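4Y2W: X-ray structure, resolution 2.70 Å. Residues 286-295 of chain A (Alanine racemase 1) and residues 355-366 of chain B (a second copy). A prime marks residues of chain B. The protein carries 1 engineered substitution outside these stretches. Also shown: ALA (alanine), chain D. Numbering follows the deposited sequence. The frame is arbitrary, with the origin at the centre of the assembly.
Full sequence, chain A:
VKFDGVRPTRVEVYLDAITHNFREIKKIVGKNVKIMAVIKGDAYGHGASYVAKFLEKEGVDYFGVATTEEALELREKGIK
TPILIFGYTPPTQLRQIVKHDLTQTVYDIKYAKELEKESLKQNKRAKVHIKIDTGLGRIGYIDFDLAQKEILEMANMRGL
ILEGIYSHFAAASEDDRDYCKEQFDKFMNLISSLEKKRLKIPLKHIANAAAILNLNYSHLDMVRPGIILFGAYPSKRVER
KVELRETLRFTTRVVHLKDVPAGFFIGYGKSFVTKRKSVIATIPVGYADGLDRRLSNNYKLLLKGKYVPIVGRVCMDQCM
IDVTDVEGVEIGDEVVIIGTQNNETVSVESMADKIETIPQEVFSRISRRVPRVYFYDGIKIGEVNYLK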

# COMPACT_ATOMS: atom_id res chain seq x y z
N GLY A 286 -4.40 -5.56 -9.66
CA GLY A 286 -5.66 -5.26 -8.97
C GLY A 286 -5.46 -4.24 -7.87
O GLY A 286 -4.43 -3.57 -7.83
N TYR A 287 -6.44 -4.13 -6.98
CA TYR A 287 -6.41 -3.07 -5.96
C TYR A 287 -5.41 -3.31 -4.83
O TYR A 287 -4.98 -2.36 -4.17
N ALA A 288 -5.03 -4.56 -4.62
CA ALA A 288 -4.00 -4.88 -3.63
C ALA A 288 -2.62 -4.42 -4.10
O ALA A 288 -1.70 -4.33 -3.29
N ASP A 289 -2.50 -4.14 -5.39
CA ASP A 289 -1.25 -3.63 -5.97
C ASP A 289 -1.18 -2.11 -6.00
O ASP A 289 -0.12 -1.54 -6.27
N GLY A 290 -2.31 -1.45 -5.72
CA GLY A 290 -2.40 0.01 -5.76
C GLY A 290 -3.26 0.58 -6.88
O GLY A 290 -3.22 1.78 -7.14
N LEU A 291 -4.02 -0.28 -7.56
CA LEU A 291 -4.95 0.19 -8.58
C LEU A 291 -6.33 0.37 -7.96
O LEU A 291 -7.02 -0.60 -7.70
N ASP A 292 -6.71 1.62 -7.73
CA ASP A 292 -7.92 1.92 -6.95
C ASP A 292 -9.16 1.31 -7.59
O ASP A 292 -9.41 1.46 -8.78
N ARG A 293 -9.96 0.64 -6.76
CA ARG A 293 -11.16 -0.05 -7.21
C ARG A 293 -12.21 0.91 -7.80
O ARG A 293 -13.06 0.48 -8.58
N ARG A 294 -12.15 2.19 -7.44
CA ARG A 294 -13.07 3.19 -7.99
C ARG A 294 -12.86 3.44 -9.50
O ARG A 294 -13.73 4.01 -10.15
N LEU A 295 -11.72 2.99 -10.04
CA LEU A 295 -11.48 3.03 -11.48
C LEU A 295 -12.28 1.98 -12.26
O LEU A 295 -12.23 1.95 -13.49
N ILE B 355 -15.41 5.11 2.65
CA ILE B 355 -14.68 5.45 1.43
C ILE B 355 -15.19 4.65 0.22
O ILE B 355 -14.49 4.50 -0.78
N GLU B 356 -16.44 4.17 0.31
CA GLU B 356 -17.13 3.44 -0.76
C GLU B 356 -16.26 2.42 -1.51
O GLU B 356 -16.03 2.52 -2.71
N THR B 357 -15.78 1.44 -0.75
CA THR B 357 -15.10 0.27 -1.29
C THR B 357 -15.46 -0.94 -0.41
O THR B 357 -16.45 -0.89 0.34
N ILE B 358 -14.67 -2.01 -0.50
CA ILE B 358 -14.92 -3.23 0.28
C ILE B 358 -13.73 -3.52 1.21
O ILE B 358 -12.61 -3.10 0.93
N PRO B 359 -13.98 -4.24 2.32
CA PRO B 359 -12.97 -4.55 3.34
C PRO B 359 -11.61 -4.99 2.80
O PRO B 359 -10.58 -4.63 3.38
N GLN B 360 -11.60 -5.76 1.72
CA GLN B 360 -10.36 -6.29 1.17
C GLN B 360 -9.43 -5.17 0.71
O GLN B 360 -8.23 -5.24 0.92
N GLU B 361 -9.99 -4.14 0.09
CA GLU B 361 -9.17 -3.01 -0.34
C GLU B 361 -8.66 -2.20 0.85
O GLU B 361 -7.54 -1.69 0.81
N VAL B 362 -9.46 -2.10 1.90
CA VAL B 362 -9.04 -1.37 3.10
C VAL B 362 -7.83 -2.07 3.70
O VAL B 362 -6.80 -1.44 3.92
N PHE B 363 -7.94 -3.37 3.95
CA PHE B 363 -6.81 -4.17 4.45
C PHE B 363 -5.58 -4.11 3.54
O PHE B 363 -4.46 -4.07 4.02
N SER B 364 -5.81 -4.11 2.23
CA SER B 364 -4.71 -4.11 1.26
C SER B 364 -3.96 -2.78 1.20
O SER B 364 -2.81 -2.73 0.78
N ARG B 365 -4.63 -1.70 1.60
CA ARG B 365 -4.08 -0.36 1.51
C ARG B 365 -3.06 -0.10 2.63
O ARG B 365 -2.20 0.78 2.51
N ILE B 366 -3.16 -0.88 3.71
CA ILE B 366 -2.24 -0.76 4.85
C ILE B 366 -0.83 -1.09 4.38
O ILE B 366 -0.51 -2.24 4.09

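A carboxylate buried at a subunit interface is rarely left to a single partner, and the contact between these two copies of alanine racemase illustrates the principle well. At its centre lies Glu361′, whose CA-to-CB bond runs sideways to the other chain but whose extended side chain (chi1 and chi2 both t) carries the carboxylate across. There OE2 accepts a hydrogen bond from the backbone N of Arg293 at 3.0 Å, with a nearly straight N-H...O angle of 163°. Within its own chain the same OE2 forms a salt bridge with Arg365′ NH1 at 2.7 Å, while OE1 receives a very short hydrogen bond, 2.4 Å, from Thr357′ OG1. The carboxylate is thus held on its own side while it grips the opposing backbone.

Arg365′ also extends the charge network. From chi1 to chi3 values that lie between the usual wells, its NH1 reaches Asp292 OD2 in a longer salt bridge of 3.5 Å. This shared arginine helps to offset an otherwise unfavourable approach of like charges, Asp292 OD1 to Glu361′ OE2 at 3.8 Å. Asp292, with chi1 t, is further occupied within its own stretch: OD1 accepts a hydrogen bond from Arg294 N at 2.7 Å, and OD2 pairs with Arg294 NH2 at 3.2 Å in a salt bridge whose hydrogen bond is weak.

Tyr287 points toward the helix in the p rotamer and loses more surface to the other stretch than any of its neighbours. Its hydroxyl donates a hydrogen bond to OXT of the bound alanine, 2.8 Å from OH, so a residue packed against the second subunit also holds the ligand. The OH lies 3.4 Å from Gln360′ CB and 3.8 Å from Ile358′ CD1, and at the ring edge CD1 comes within 4.0 Å of Ser364′ OG. That serine hydroxyl is itself committed to the helix backbone, donating to Glu361′ O over 2.9 Å. Beside it the backbones draw close, and the small side chains of Ala288 and Ser364′ meet CB to CB at 3.9 Å.

Arg293 supplies the outer packing. Also directed toward the other stretch, it stretches through three t torsions so that Ile358′ CD1 lies over one face of its guanidinium, 3.7 Å from NE, and NH1 comes 3.5 Å from Thr357′ OG1. Ile358′, chi1 p and chi2 t, therefore places one methyl against both the tyrosine and the arginine. Farther out, the contact thins to Arg294 CG, 4.4 Å from Glu356′ O.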

# COMPACT_ATOMS: atom_id res chain seq x y z
CB TYR A 287 -7.81 -2.76 -5.41
CG TYR A 287 -8.61 -3.92 -4.86
CD1 TYR A 287 -8.30 -4.49 -3.62
CD2 TYR A 287 -9.70 -4.43 -5.55
CE1 TYR A 287 -9.05 -5.54 -3.11
CE2 TYR A 287 -10.45 -5.48 -5.05
CZ TYR A 287 -10.12 -6.03 -3.83
OH TYR A 287 -10.86 -7.08 -3.34
CB ALA A 288 -3.99 -6.37 -3.34
CB ASP A 289 -1.08 -4.17 -7.39
CG ASP A 289 -0.94 -5.68 -7.42
OD1 ASP A 289 -0.19 -6.22 -6.58
OD2 ASP A 289 -1.56 -6.33 -8.28
CB LEU A 291 -5.02 -0.81 -9.74
CG LEU A 291 -5.80 -0.31 -10.96
CD1 LEU A 291 -5.15 0.94 -11.52
CD2 LEU A 291 -5.90 -1.40 -12.03
CB ASP A 292 -8.11 3.42 -6.78
CG ASP A 292 -9.13 3.77 -5.73
OD1 ASP A 292 -10.25 3.21 -5.76
OD2 ASP A 292 -8.82 4.58 -4.84
CB ARG A 293 -11.75 -0.84 -6.04
CG ARG A 293 -12.88 -1.78 -6.42
CD ARG A 293 -13.14 -2.79 -5.33
NE ARG A 293 -14.49 -3.34 -5.40
CZ ARG A 293 -15.58 -2.74 -4.94
NH1 ARG A 293 -15.51 -1.55 -4.35
NH2 ARG A 293 -16.76 -3.33 -5.07
CB ARG A 294 -13.01 4.51 -7.21
CG ARG A 294 -13.84 4.48 -5.93
CD ARG A 294 -13.75 5.76 -5.12
NE ARG A 294 -12.39 6.00 -4.65
CZ ARG A 294 -11.73 7.17 -4.73
NH1 ARG A 294 -12.31 8.27 -5.22
NH2 ARG A 294 -10.48 7.23 -4.27
CB LEU A 295 -9.99 2.87 -11.78
CG LEU A 295 -9.03 3.88 -11.14
CD1 LEU A 295 -7.61 3.59 -11.59
CD2 LEU A 295 -9.41 5.31 -11.48
CB ILE B 355 -13.15 5.30 1.61
CG1 ILE B 355 -12.73 3.83 1.78
CG2 ILE B 355 -12.69 6.12 2.80
CD1 ILE B 355 -11.24 3.62 1.92
CB GLU B 356 -17.88 4.41 -1.71
CG GLU B 356 -17.17 5.71 -2.07
CD GLU B 356 -18.11 6.80 -2.57
OE1 GLU B 356 -17.67 7.63 -3.39
OE2 GLU B 356 -19.28 6.84 -2.13
CB THR B 357 -13.57 0.47 -1.39
OG1 THR B 357 -12.98 -0.65 -2.07
CG2 THR B 357 -12.93 0.61 -0.01
CB ILE B 358 -15.20 -4.45 -0.62
CG1 ILE B 358 -14.16 -4.56 -1.75
CG2 ILE B 358 -16.60 -4.36 -1.22
CD1 ILE B 358 -14.35 -5.79 -2.62
CB PRO B 359 -13.61 -5.71 4.10
CG PRO B 359 -15.07 -5.44 4.03
CD PRO B 359 -15.31 -4.77 2.71
CB GLN B 360 -10.62 -7.25 0.00
CG GLN B 360 -11.41 -8.50 0.35
CD GLN B 360 -12.92 -8.32 0.25
OE1 GLN B 360 -13.41 -7.20 0.19
NE2 GLN B 360 -13.65 -9.42 0.24
CB GLU B 361 -9.92 -2.11 -1.33
CG GLU B 361 -8.99 -1.11 -2.00
CD GLU B 361 -9.63 -0.30 -3.09
OE1 GLU B 361 -10.85 -0.02 -3.02
OE2 GLU B 361 -8.90 0.09 -4.02
CB VAL B 362 -10.17 -1.24 4.15
CG1 VAL B 362 -9.66 -0.54 5.40
CG2 VAL B 362 -11.34 -0.46 3.57
CB PHE B 363 -7.21 -5.65 4.62
CG PHE B 363 -8.05 -5.94 5.84
CD1 PHE B 363 -7.85 -5.27 7.05
CD2 PHE B 363 -9.01 -6.94 5.80
CE1 PHE B 363 -8.62 -5.57 8.16
CE2 PHE B 363 -9.78 -7.24 6.91
CZ PHE B 363 -9.59 -6.55 8.09
CB SER B 364 -5.24 -4.42 -0.15
OG SER B 364 -5.76 -3.26 -0.78
CB ARG B 365 -5.20 0.68 1.56
CG ARG B 365 -4.95 1.86 0.64
CD ARG B 365 -5.61 1.68 -0.72
NE ARG B 365 -6.95 2.26 -0.73
CZ ARG B 365 -7.70 2.43 -1.82
NH1 ARG B 365 -7.26 2.05 -3.01
NH2 ARG B 365 -8.90 2.98 -1.71
CB ILE B 366 -2.64 -1.72 5.98
CG1 ILE B 366 -4.04 -1.38 6.51
CG2 ILE B 366 -1.63 -1.65 7.11
CD1 ILE B 366 -4.72 -2.55 7.20
N ALA D . -11.38 -12.18 -5.69
CA ALA D . -11.94 -11.15 -4.76
C ALA D . -11.67 -9.75 -5.30
O ALA D . -10.74 -9.56 -6.08
CB ALA D . -11.36 -11.32 -3.36
OXT ALA D . -12.36 -8.77 -4.99